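Local coordinates for nitrogen regulatory protein P-II (PDB 5D4N) that binds adenine nucleotides as a trimeric PII-like signalling protein linked to carboxysomes and responsive to bicarbonate, and probably acts as a regulator of other proteins, at residues K11-L16 with F94-Q99; V39-G44 with D60-M65; A31-Y36 with A68-E73. One frame throughout, in Å; residues are numbered along the deposited sequence.

In the fold
All three contacts are largely buried and hold parts of the single antiparallel sheet. Contact 1 joins strand 92-100, outermost within this chain, to strand 7-17; contact 2 joins strands 36-46 and 63-70; contact 3 sets the loop after helix 21-31 against the far end of strand 63-70. Strands 7-17 and 63-70 are neighbours, and L16 O probably bonds to I64 N and A68 O to L12 N. Contact 1 lies nearest the chain's centre and buries charged groups where the subunits meet. Contact 2, with exposed G40 and N41, is mostly backbone bonding plus aliphatic packing beside ADP, whereas contact 3 has apolar touches, one water bridge and the AMP base.

Contact 1. Residues K11-L16 with F94-Q99; sequences KLEIIL and FVHDIQ. With ADP (adenosine-5'-diphosphate), chain D.
K11 and H96 face each other as an antiparallel hydrogen-bonded pair, and K11 O takes two bonds from H96. It accepts from H96 N at 2.8 Å and from H96 ND1 at 3.2 Å, the two donors arriving from opposite faces of the carbonyl plane. The second bond, bent to 140° at the hydrogen, ties the imidazole to the neighbouring strand and restrains its rotation. With the K11 chain bent at chi3 (75°), K11 CE lies over one face of that ring in a CH-pi contact, 4.3 Å from the centroid and offset toward the rim. The carboxylate of E13 crosses the ring obliquely, with E13 CD 3.3 Å from H96 CE1 and the planes 57° apart. K11 NZ also meets E13 OE2 of its own strand at 3.1 Å, on the anti side and out of the carboxylate plane; its stronger partner is E13 of the third subunit. E13 OE1 forms a salt bridge with K11 of the second subunit, which also bonds to H96 NE2; an alanine in place of E13 would probably leave both lysines short of a carboxylate partner. Packing is sparser on the opposite face, where L12 CD2 meets V95 CG2 at 3.8 Å, and exposed D97 takes no part and pairs with K10. F94 turns its ring edge to ADP, F94 CZ lying 3.5 Å from ADP C2. Strand 7-17 runs between strands 92-100 and 63-70; helix 72-88 packs on L12, while K11 and E13 touch strand 63-70 on the other face.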
loop_
_atom_site.group_PDB
_atom_site.type_symbol
_atom_site.label_atom_id
_atom_site.label_comp_id
_atom_site.label_asym_id
_atom_site.label_seq_id
_atom_site.Cartn_x
_atom_site.Cartn_y
_atom_site.Cartn_z
ATOM N N LYS A 11 9.395 4.282 -1.979
ATOM C CA LYS A 11 7.993 4.669 -1.854
ATOM C C LYS A 11 7.683 4.754 -0.382
ATOM O O LYS A 11 7.861 3.778 0.359
ATOM C CB LYS A 11 7.056 3.665 -2.519
ATOM C CG LYS A 11 5.622 4.211 -2.710
ATOM C CD LYS A 11 4.604 3.093 -2.888
ATOM C CE LYS A 11 4.273 2.374 -1.608
ATOM N NZ LYS A 11 3.222 1.327 -1.866
ATOM N N LEU A 12 7.251 5.932 0.044
ATOM C CA LEU A 12 6.850 6.098 1.444
ATOM C C LEU A 12 5.368 5.861 1.587
ATOM O O LEU A 12 4.579 6.259 0.732
ATOM C CB LEU A 12 7.119 7.545 1.901
ATOM C CG LEU A 12 8.558 8.067 1.752
ATOM C CD1 LEU A 12 8.674 9.466 2.361
ATOM C CD2 LEU A 12 9.540 7.146 2.378
ATOM N N GLU A 13 4.982 5.255 2.712
ATOM C CA GLU A 13 3.580 5.196 3.135
ATOM C C GLU A 13 3.587 5.951 4.470
ATOM O O GLU A 13 4.290 5.534 5.399
ATOM C CB GLU A 13 3.085 3.762 3.371
ATOM C CG GLU A 13 2.890 3.072 2.025
ATOM C CD GLU A 13 2.408 1.634 2.098
ATOM O OE1 GLU A 13 2.416 1.039 3.198
ATOM O OE2 GLU A 13 2.054 1.089 1.029
ATOM N N ILE A 14 2.914 7.107 4.526
ATOM C CA ILE A 14 2.936 7.975 5.720
ATOM C C ILE A 14 1.533 7.945 6.286
ATOM O O ILE A 14 0.611 8.421 5.625
ATOM C CB ILE A 14 3.323 9.396 5.313
ATOM C CG1 ILE A 14 4.692 9.413 4.603
ATOM C CG2 ILE A 14 3.307 10.327 6.561
ATOM C CD1 ILE A 14 4.894 10.702 3.714
ATOM N N ILE A 15 1.363 7.361 7.476
ATOM C CA ILE A 15 0.023 7.202 8.055
ATOM C C ILE A 15 -0.095 8.154 9.209
ATOM O O ILE A 15 0.722 8.118 10.117
ATOM C CB ILE A 15 -0.248 5.738 8.478
ATOM C CG1 ILE A 15 -0.103 4.788 7.238
ATOM C CG2 ILE A 15 -1.648 5.652 9.134
ATOM C CD1 ILE A 15 -0.004 3.253 7.565
ATOM N N LEU A 16 -1.078 9.046 9.144
ATOM C CA LEU A 16 -1.228 10.073 10.174
ATOM C C LEU A 16 -2.645 10.594 10.232
ATOM O O LEU A 16 -3.449 10.307 9.352
ATOM C CB LEU A 16 -0.197 11.227 9.965
ATOM C CG LEU A 16 -0.489 12.263 8.855
ATOM C CD1 LEU A 16 0.579 13.367 8.887
ATOM C CD2 LEU A 16 -0.504 11.648 7.458
ATOM N N PHE A 94 6.503 4.076 6.501
ATOM C CA PHE A 94 7.091 2.841 5.996
ATOM C C PHE A 94 7.828 3.166 4.718
ATOM O O PHE A 94 7.221 3.728 3.792
ATOM C CB PHE A 94 6.017 1.801 5.722
ATOM C CG PHE A 94 5.122 1.450 6.887
ATOM C CD1 PHE A 94 5.632 1.375 8.184
ATOM C CD2 PHE A 94 3.762 1.212 6.693
ATOM C CE1 PHE A 94 4.794 1.055 9.274
ATOM C CE2 PHE A 94 2.943 0.876 7.765
ATOM C CZ PHE A 94 3.459 0.781 9.043
ATOM N N VAL A 95 9.097 2.796 4.649
ATOM C CA VAL A 95 9.904 3.050 3.420
ATOM C C VAL A 95 9.997 1.760 2.631
ATOM O O VAL A 95 10.401 0.737 3.184
ATOM C CB VAL A 95 11.333 3.568 3.747
ATOM C CG1 VAL A 95 12.069 3.941 2.439
ATOM C CG2 VAL A 95 11.278 4.766 4.725
ATOM N N HIS A 96 9.588 1.807 1.348
ATOM C CA HIS A 96 9.622 0.611 0.492
ATOM C C HIS A 96 10.610 0.847 -0.644
ATOM O O HIS A 96 10.828 2.001 -1.075
ATOM C CB HIS A 96 8.246 0.439 -0.217
ATOM C CG HIS A 96 7.094 0.149 0.692
ATOM N ND1 HIS A 96 6.568 1.129 1.511
ATOM C CD2 HIS A 96 6.357 -0.982 0.835
ATOM C CE1 HIS A 96 5.544 0.552 2.150
ATOM N NE2 HIS A 96 5.374 -0.703 1.764
ATOM N N ASP A 97 11.138 -0.243 -1.201
ATOM C CA ASP A 97 11.892 -0.188 -2.436
ATOM C C ASP A 97 10.863 -0.487 -3.514
ATOM O O ASP A 97 10.029 -1.392 -3.364
ATOM C CB ASP A 97 12.972 -1.274 -2.463
ATOM C CG ASP A 97 14.174 -0.878 -1.650
ATOM O OD1 ASP A 97 14.575 0.275 -1.733
ATOM O OD2 ASP A 97 14.773 -1.759 -1.019
ATOM N N ILE A 98 10.883 0.285 -4.592
ATOM C CA ILE A 98 10.042 -0.016 -5.743
ATOM C C ILE A 98 10.843 0.199 -7.010
ATOM O O ILE A 98 11.970 0.702 -6.968
ATOM C CB ILE A 98 8.741 0.854 -5.780
ATOM C CG1 ILE A 98 9.094 2.364 -5.844
ATOM C CG2 ILE A 98 7.813 0.553 -4.559
ATOM C CD1 ILE A 98 7.947 3.321 -6.352
ATOM N N GLN A 99 10.223 -0.128 -8.140
ATOM C CA GLN A 99 10.795 0.134 -9.451
ATOM C C GLN A 99 9.765 0.910 -10.246
ATOM O O GLN A 99 8.549 0.710 -10.085
ATOM C CB GLN A 99 11.133 -1.167 -10.178
ATOM C CG GLN A 99 12.266 -1.945 -9.547
ATOM C CD GLN A 99 12.457 -3.226 -10.324
ATOM O OE1 GLN A 99 11.723 -4.213 -10.156
ATOM N NE2 GLN A 99 13.410 -3.216 -11.237
HETATM P PB ADP D . -1.439 6.268 19.218
HETATM O O1B ADP D . -0.342 6.021 20.102
HETATM O O2B ADP D . -1.874 7.701 19.336
HETATM O O3B ADP D . -2.614 5.387 19.579
HETATM P PA ADP D . 0.259 5.278 16.943
HETATM O O1A ADP D . 1.295 6.263 16.534
HETATM O O2A ADP D . 0.896 4.113 17.733
HETATM O O3A ADP D . -0.960 5.974 17.716
HETATM O "O5'" ADP D . -0.411 4.674 15.633
HETATM C "C5'" ADP D . -1.209 5.532 14.802
HETATM C "C4'" ADP D . -1.676 4.764 13.592
HETATM O "O4'" ADP D . -0.532 4.304 12.846
HETATM C "C3'" ADP D . -2.437 3.488 13.922
HETATM O "O3'" ADP D . -3.802 3.745 14.242
HETATM C "C2'" ADP D . -2.282 2.710 12.615
HETATM O "O2'" ADP D . -3.154 3.249 11.642
HETATM C "C1'" ADP D . -0.843 3.062 12.219
HETATM N N9 ADP D . 0.109 2.052 12.673
HETATM C C8 ADP D . 0.785 2.009 13.866
HETATM N N7 ADP D . 1.479 0.912 14.048
HETATM C C5 ADP D . 1.255 0.185 12.889
HETATM C C6 ADP D . 1.745 -1.060 12.438
HETATM N N6 ADP D . 2.524 -1.862 13.183
HETATM N N1 ADP D . 1.392 -1.460 11.194
HETATM C C2 ADP D . 0.576 -0.683 10.472
HETATM N N3 ADP D . 0.027 0.491 10.805
HETATM C C4 ADP D . 0.422 0.878 12.027
#

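Contact 2. Residues V39-G44 with D60-M65; sequences VGNLSG and DDALIM. With ADP (adenosine-5'-diphosphate), chain D.
L42 reaches across to M65 with its CD1 methyl, which lies 3.6 Å from M65 CB and rests against the backbone where I64 leads into M65. L42 CG, anti to the carbonyl carbon (chi1 -62°), lies near L63 O, and L42 CB meets L63 CB at 3.9 Å. V39 and M65 run alongside one another on the same face. The M65 chain bends at chi3 (64°), and its CE comes 3.8 Å from V39 CG2. These side chains are set by the backbone: V39 and M65 form an antiparallel hydrogen-bonded pair, V39 N to M65 O at 2.8 Å and nearly straight, with M65 N returning the bond to V39 O. Past the corner at N41, L42 N donates to L63 O at 3.0 Å, tilted from the carbonyl plane. A water completes the link there, donating to L42 O and accepting from L63 N. L63 CD1 then lies 3.4 Å from ADP O2', while G44 C approaches the ribose at O3'; a CB on G44 would collide with ADP O2'. Farther out, strand 7-17 supports M65 through E13 and I15, and V39 packs on V39 of the second subunit. S43 and G44 form an antiparallel ladder with a strand of that subunit, carrying the sheet across the interface. The polar links here are between main-chain groups or through water, and the side chains that meet are mainly aliphatic. The contact therefore depends on shape and backbone alignment, and it offers the ADP ribose an apolar methyl and a glycine's lack of bulk.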
loop_
_atom_site.group_PDB
_atom_site.type_symbol
_atom_site.label_atom_id
_atom_site.label_comp_id
_atom_site.label_asym_id
_atom_site.label_seq_id
_atom_site.Cartn_x
_atom_site.Cartn_y
_atom_site.Cartn_z
ATOM N N VAL A 39 -4.868 7.995 0.551
ATOM C CA VAL A 39 -5.911 7.005 0.830
ATOM C C VAL A 39 -6.595 7.554 2.082
ATOM O O VAL A 39 -5.969 7.694 3.132
ATOM C CB VAL A 39 -5.316 5.603 1.089
ATOM C CG1 VAL A 39 -6.437 4.579 1.262
ATOM C CG2 VAL A 39 -4.361 5.180 -0.049
ATOM N N GLY A 40 -7.876 7.856 1.969
ATOM C CA GLY A 40 -8.562 8.478 3.088
ATOM C C GLY A 40 -9.406 7.532 3.900
ATOM O O GLY A 40 -9.540 6.351 3.557
ATOM N N ASN A 41 -10.010 8.093 4.996
ATOM C CA ASN A 41 -10.962 7.418 5.880
ATOM C C ASN A 41 -10.455 6.043 6.349
ATOM O O ASN A 41 -11.120 5.024 6.208
ATOM C CB ASN A 41 -12.346 7.315 5.187
ATOM C CG ASN A 41 -13.482 6.934 6.116
ATOM O OD1 ASN A 41 -13.732 7.586 7.137
ATOM N ND2 ASN A 41 -14.195 5.863 5.780
ATOM N N LEU A 42 -9.265 6.020 6.888
ATOM C CA LEU A 42 -8.710 4.758 7.370
ATOM C C LEU A 42 -9.107 4.516 8.795
ATOM O O LEU A 42 -9.580 5.433 9.480
ATOM C CB LEU A 42 -7.204 4.854 7.304
ATOM C CG LEU A 42 -6.640 5.052 5.905
ATOM C CD1 LEU A 42 -5.144 5.107 5.988
ATOM C CD2 LEU A 42 -7.085 3.901 4.968
ATOM N N SER A 43 -8.853 3.292 9.260
ATOM C CA SER A 43 -9.008 2.901 10.663
ATOM C C SER A 43 -7.720 2.252 11.073
ATOM O O SER A 43 -6.908 1.901 10.220
ATOM C CB SER A 43 -10.193 1.980 10.848
ATOM O OG SER A 43 -11.350 2.767 10.578
ATOM N N GLY A 44 -7.470 2.162 12.352
ATOM C CA GLY A 44 -6.201 1.561 12.734
ATOM C C GLY A 44 -6.085 1.392 14.217
ATOM O O GLY A 44 -6.826 2.023 14.970
ATOM N N ASP A 60 -12.396 14.916 7.335
ATOM C CA ASP A 60 -11.020 15.392 7.264
ATOM C C ASP A 60 -10.175 14.999 8.475
ATOM O O ASP A 60 -8.947 15.002 8.370
ATOM C CB ASP A 60 -10.989 16.905 7.015
ATOM C CG ASP A 60 -11.499 17.320 5.642
ATOM O OD1 ASP A 60 -11.504 16.467 4.722
ATOM O OD2 ASP A 60 -11.838 18.514 5.473
ATOM N N ASP A 61 -10.818 14.641 9.606
ATOM C CA ASP A 61 -10.085 14.235 10.811
ATOM C C ASP A 61 -9.659 12.775 10.804
ATOM O O ASP A 61 -8.836 12.394 11.626
ATOM C CB ASP A 61 -10.891 14.504 12.067
ATOM C CG ASP A 61 -11.104 15.957 12.430
ATOM O OD1 ASP A 61 -10.418 16.832 11.833
ATOM O OD2 ASP A 61 -11.980 16.228 13.266
ATOM N N ALA A 62 -10.271 11.933 9.963
ATOM C CA ALA A 62 -9.934 10.514 9.958
ATOM C C ALA A 62 -8.471 10.269 9.546
ATOM O O ALA A 62 -7.860 11.135 8.882
ATOM C CB ALA A 62 -10.879 9.751 9.024
ATOM N N LEU A 63 -7.912 9.118 9.962
ATOM C CA LEU A 63 -6.555 8.738 9.552
ATOM C C LEU A 63 -6.478 8.697 8.048
ATOM O O LEU A 63 -7.448 8.335 7.376
ATOM C CB LEU A 63 -6.129 7.338 10.046
ATOM C CG LEU A 63 -5.756 7.143 11.496
ATOM C CD1 LEU A 63 -5.480 5.664 11.738
ATOM C CD2 LEU A 63 -4.521 7.945 11.890
ATOM N N ILE A 64 -5.318 9.064 7.518
ATOM C CA ILE A 64 -5.068 8.981 6.083
ATOM C C ILE A 64 -3.720 8.311 5.864
ATOM O O ILE A 64 -2.890 8.245 6.784
ATOM C CB ILE A 64 -5.080 10.388 5.389
ATOM C CG1 ILE A 64 -3.942 11.305 5.961
ATOM C CG2 ILE A 64 -6.441 11.047 5.479
ATOM C CD1 ILE A 64 -3.745 12.610 5.210
ATOM N N MET A 65 -3.495 7.823 4.646
ATOM C CA MET A 65 -2.195 7.293 4.270
ATOM C C MET A 65 -1.760 8.034 3.041
ATOM O O MET A 65 -2.478 8.030 2.024
ATOM C CB MET A 65 -2.235 5.779 3.980
ATOM C CG MET A 65 -0.891 5.268 3.535
ATOM S SD MET A 65 -0.804 3.455 3.421
ATOM C CE MET A 65 -2.012 3.133 2.084
HETATM P PB ADP D . -1.439 6.268 19.218
HETATM O O1B ADP D . -0.342 6.021 20.102
HETATM O O2B ADP D . -1.874 7.701 19.336
HETATM O O3B ADP D . -2.614 5.387 19.579
HETATM P PA ADP D . 0.259 5.278 16.943
HETATM O O1A ADP D . 1.295 6.263 16.534
HETATM O O2A ADP D . 0.896 4.113 17.733
HETATM O O3A ADP D . -0.960 5.974 17.716
HETATM O "O5'" ADP D . -0.411 4.674 15.633
HETATM C "C5'" ADP D . -1.209 5.532 14.802
HETATM C "C4'" ADP D . -1.676 4.764 13.592
HETATM O "O4'" ADP D . -0.532 4.304 12.846
HETATM C "C3'" ADP D . -2.437 3.488 13.922
HETATM O "O3'" ADP D . -3.802 3.745 14.242
HETATM C "C2'" ADP D . -2.282 2.710 12.615
HETATM O "O2'" ADP D . -3.154 3.249 11.642
HETATM C "C1'" ADP D . -0.843 3.062 12.219
HETATM N N9 ADP D . 0.109 2.052 12.673
HETATM C C8 ADP D . 0.785 2.009 13.866
HETATM N N7 ADP D . 1.479 0.912 14.048
HETATM C C5 ADP D . 1.255 0.185 12.889
HETATM C C6 ADP D . 1.745 -1.060 12.438
HETATM N N6 ADP D . 2.524 -1.862 13.183
HETATM N N1 ADP D . 1.392 -1.460 11.194
HETATM C C2 ADP D . 0.576 -0.683 10.472
HETATM N N3 ADP D . 0.027 0.491 10.805
HETATM C C4 ADP D . 0.422 0.878 12.027
HETATM O O HOH W 1 -9.243 7.240 11.389
#

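Contact 3. Residues A31-Y36 with A68-E73; sequences AGVKGY and AAVPEE. With AMP (adenosine monophosphate), chain F.
A69 O is gripped by two donors: a water at 2.8 Å, which in turn accepts from K34 N, and N6 of AMP at 3.0 Å. The water thus joins the loop to the strand across the contact. A69 N completes the reading of the base, donating to AMP N1 at 2.9 Å along an almost straight path (174°). A69 CB also lies close to N1 and N6. From the loop side G35 O comes 3.3 Å from AMP C6, and a CB on G35 would run into AMP N7. Behind the base, direct contact between the segments is apolar. V33 and V70 meet through their methyls, V33 CG2 3.5 Å from V70 CG1; V33 CG1 is anti to the backbone N (chi1 173°) and looks to A68 CB, which Y36 CB also approaches at 4.3 Å. L28 of helix 21-31 and L74 and L78 of helix 72-88 pack on V33. The loop leaves helix 21-31 through a Schellman motif at G32. K105, T37, and S47 and G91 of the third subunit hold the AMP as well, an arrangement characteristic of the nucleotide site between subunits of PII-type trimers.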
loop_
_atom_site.group_PDB
_atom_site.type_symbol
_atom_site.label_atom_id
_atom_site.label_comp_id
_atom_site.label_asym_id
_atom_site.label_seq_id
_atom_site.Cartn_x
_atom_site.Cartn_y
_atom_site.Cartn_z
ATOM N N ALA A 31 10.436 19.412 -0.131
ATOM C CA ALA A 31 11.545 18.519 -0.450
ATOM C C ALA A 31 11.706 18.268 -1.949
ATOM O O ALA A 31 12.746 17.759 -2.378
ATOM C CB ALA A 31 11.358 17.211 0.280
ATOM N N GLY A 32 10.722 18.664 -2.750
ATOM C CA GLY A 32 10.799 18.462 -4.196
ATOM C C GLY A 32 10.102 17.201 -4.686
ATOM O O GLY A 32 10.299 16.783 -5.832
ATOM N N VAL A 33 9.261 16.588 -3.833
ATOM C CA VAL A 33 8.480 15.399 -4.201
ATOM C C VAL A 33 7.514 15.818 -5.289
ATOM O O VAL A 33 6.858 16.869 -5.175
ATOM C CB VAL A 33 7.738 14.791 -2.972
ATOM C CG1 VAL A 33 6.785 13.668 -3.376
ATOM C CG2 VAL A 33 8.732 14.316 -1.911
ATOM N N LYS A 34 7.482 15.049 -6.377
ATOM C CA LYS A 34 6.709 15.429 -7.549
ATOM C C LYS A 34 5.232 15.094 -7.522
ATOM O O LYS A 34 4.455 15.684 -8.263
ATOM C CB LYS A 34 7.421 14.993 -8.849
ATOM C CG LYS A 34 8.736 15.720 -9.063
ATOM C CD LYS A 34 8.825 16.289 -10.465
ATOM C CE LYS A 34 10.251 16.595 -10.820
ATOM N NZ LYS A 34 10.654 17.937 -10.325
ATOM N N GLY A 35 4.840 14.167 -6.657
ATOM C CA GLY A 35 3.447 13.782 -6.581
ATOM C C GLY A 35 3.201 12.920 -5.364
ATOM O O GLY A 35 4.142 12.521 -4.669
ATOM N N TYR A 36 1.920 12.694 -5.069
ATOM C CA TYR A 36 1.558 11.845 -3.952
ATOM C C TYR A 36 0.119 11.424 -4.114
ATOM O O TYR A 36 -0.635 12.062 -4.847
ATOM C CB TYR A 36 1.811 12.523 -2.574
ATOM C CG TYR A 36 1.148 13.869 -2.401
ATOM C CD1 TYR A 36 -0.220 13.970 -2.160
ATOM C CD2 TYR A 36 1.890 15.043 -2.459
ATOM C CE1 TYR A 36 -0.828 15.217 -1.971
ATOM C CE2 TYR A 36 1.299 16.292 -2.262
ATOM C CZ TYR A 36 -0.064 16.372 -2.040
ATOM O OH TYR A 36 -0.657 17.594 -1.843
ATOM N N ALA A 68 3.914 8.218 -1.312
ATOM C CA ALA A 68 4.757 9.116 -2.060
ATOM C C ALA A 68 5.965 8.414 -2.625
ATOM O O ALA A 68 6.813 7.962 -1.853
ATOM C CB ALA A 68 5.184 10.287 -1.165
ATOM N N ALA A 69 6.035 8.290 -3.977
ATOM C CA ALA A 69 7.212 7.725 -4.635
ATOM C C ALA A 69 8.224 8.843 -4.748
ATOM O O ALA A 69 7.933 9.919 -5.292
ATOM C CB ALA A 69 6.854 7.202 -6.035
ATOM N N VAL A 70 9.425 8.589 -4.213
ATOM C CA VAL A 70 10.489 9.591 -4.163
ATOM C C VAL A 70 11.835 8.990 -4.528
ATOM O O VAL A 70 12.093 7.826 -4.228
ATOM C CB VAL A 70 10.557 10.235 -2.751
ATOM C CG1 VAL A 70 9.223 10.836 -2.348
ATOM C CG2 VAL A 70 11.025 9.257 -1.659
ATOM N N PRO A 71 12.744 9.804 -5.091
ATOM C CA PRO A 71 14.117 9.322 -5.301
ATOM C C PRO A 71 14.748 9.041 -3.925
ATOM O O PRO A 71 14.397 9.708 -2.940
ATOM C CB PRO A 71 14.820 10.526 -5.955
ATOM C CG PRO A 71 13.735 11.444 -6.392
ATOM C CD PRO A 71 12.600 11.230 -5.468
ATOM N N GLU A 72 15.686 8.078 -3.835
ATOM C CA GLU A 72 16.316 7.735 -2.566
ATOM C C GLU A 72 16.925 8.955 -1.841
ATOM O O GLU A 72 16.850 9.022 -0.612
ATOM C CB GLU A 72 17.353 6.610 -2.735
ATOM C CG GLU A 72 17.889 6.101 -1.397
ATOM C CD GLU A 72 18.926 4.992 -1.401
ATOM O OE1 GLU A 72 19.224 4.442 -2.486
ATOM O OE2 GLU A 72 19.427 4.659 -0.302
ATOM N N GLU A 73 17.508 9.919 -2.602
ATOM C CA GLU A 73 18.125 11.110 -2.004
ATOM C C GLU A 73 17.162 11.994 -1.189
ATOM O O GLU A 73 17.616 12.791 -0.362
ATOM C CB GLU A 73 18.923 11.925 -3.037
ATOM C CG GLU A 73 18.136 12.381 -4.258
ATOM C CD GLU A 73 18.125 11.457 -5.464
ATOM O OE1 GLU A 73 18.141 10.214 -5.281
ATOM O OE2 GLU A 73 17.966 11.988 -6.588
HETATM P P AMP F . 0.421 12.524 -13.020
HETATM O O1P AMP F . 1.709 13.279 -12.721
HETATM O O2P AMP F . -0.607 13.488 -13.581
HETATM O O3P AMP F . 0.609 11.294 -13.839
HETATM O "O5'" AMP F . -0.192 12.105 -11.589
HETATM C "C5'" AMP F . -1.471 11.433 -11.536
HETATM C "C4'" AMP F . -1.641 10.836 -10.162
HETATM O "O4'" AMP F . -0.646 9.823 -9.947
HETATM C "C3'" AMP F . -1.426 11.817 -9.015
HETATM O "O3'" AMP F . -2.562 12.644 -8.799
HETATM C "C2'" AMP F . -1.146 10.851 -7.857
HETATM O "O2'" AMP F . -2.378 10.299 -7.405
HETATM C "C1'" AMP F . -0.298 9.776 -8.568
HETATM N N9 AMP F . 1.135 10.042 -8.464
HETATM C C8 AMP F . 1.924 10.760 -9.330
HETATM N N7 AMP F . 3.165 10.896 -8.933
HETATM C C5 AMP F . 3.188 10.243 -7.709
HETATM C C6 AMP F . 4.211 10.036 -6.763
HETATM N N6 AMP F . 5.464 10.504 -6.917
HETATM N N1 AMP F . 3.906 9.312 -5.658
HETATM C C2 AMP F . 2.658 8.848 -5.505
HETATM N N3 AMP F . 1.600 9.013 -6.311
HETATM C C4 AMP F . 1.943 9.706 -7.413
HETATM O O HOH W 2 8.752 12.425 -6.356
#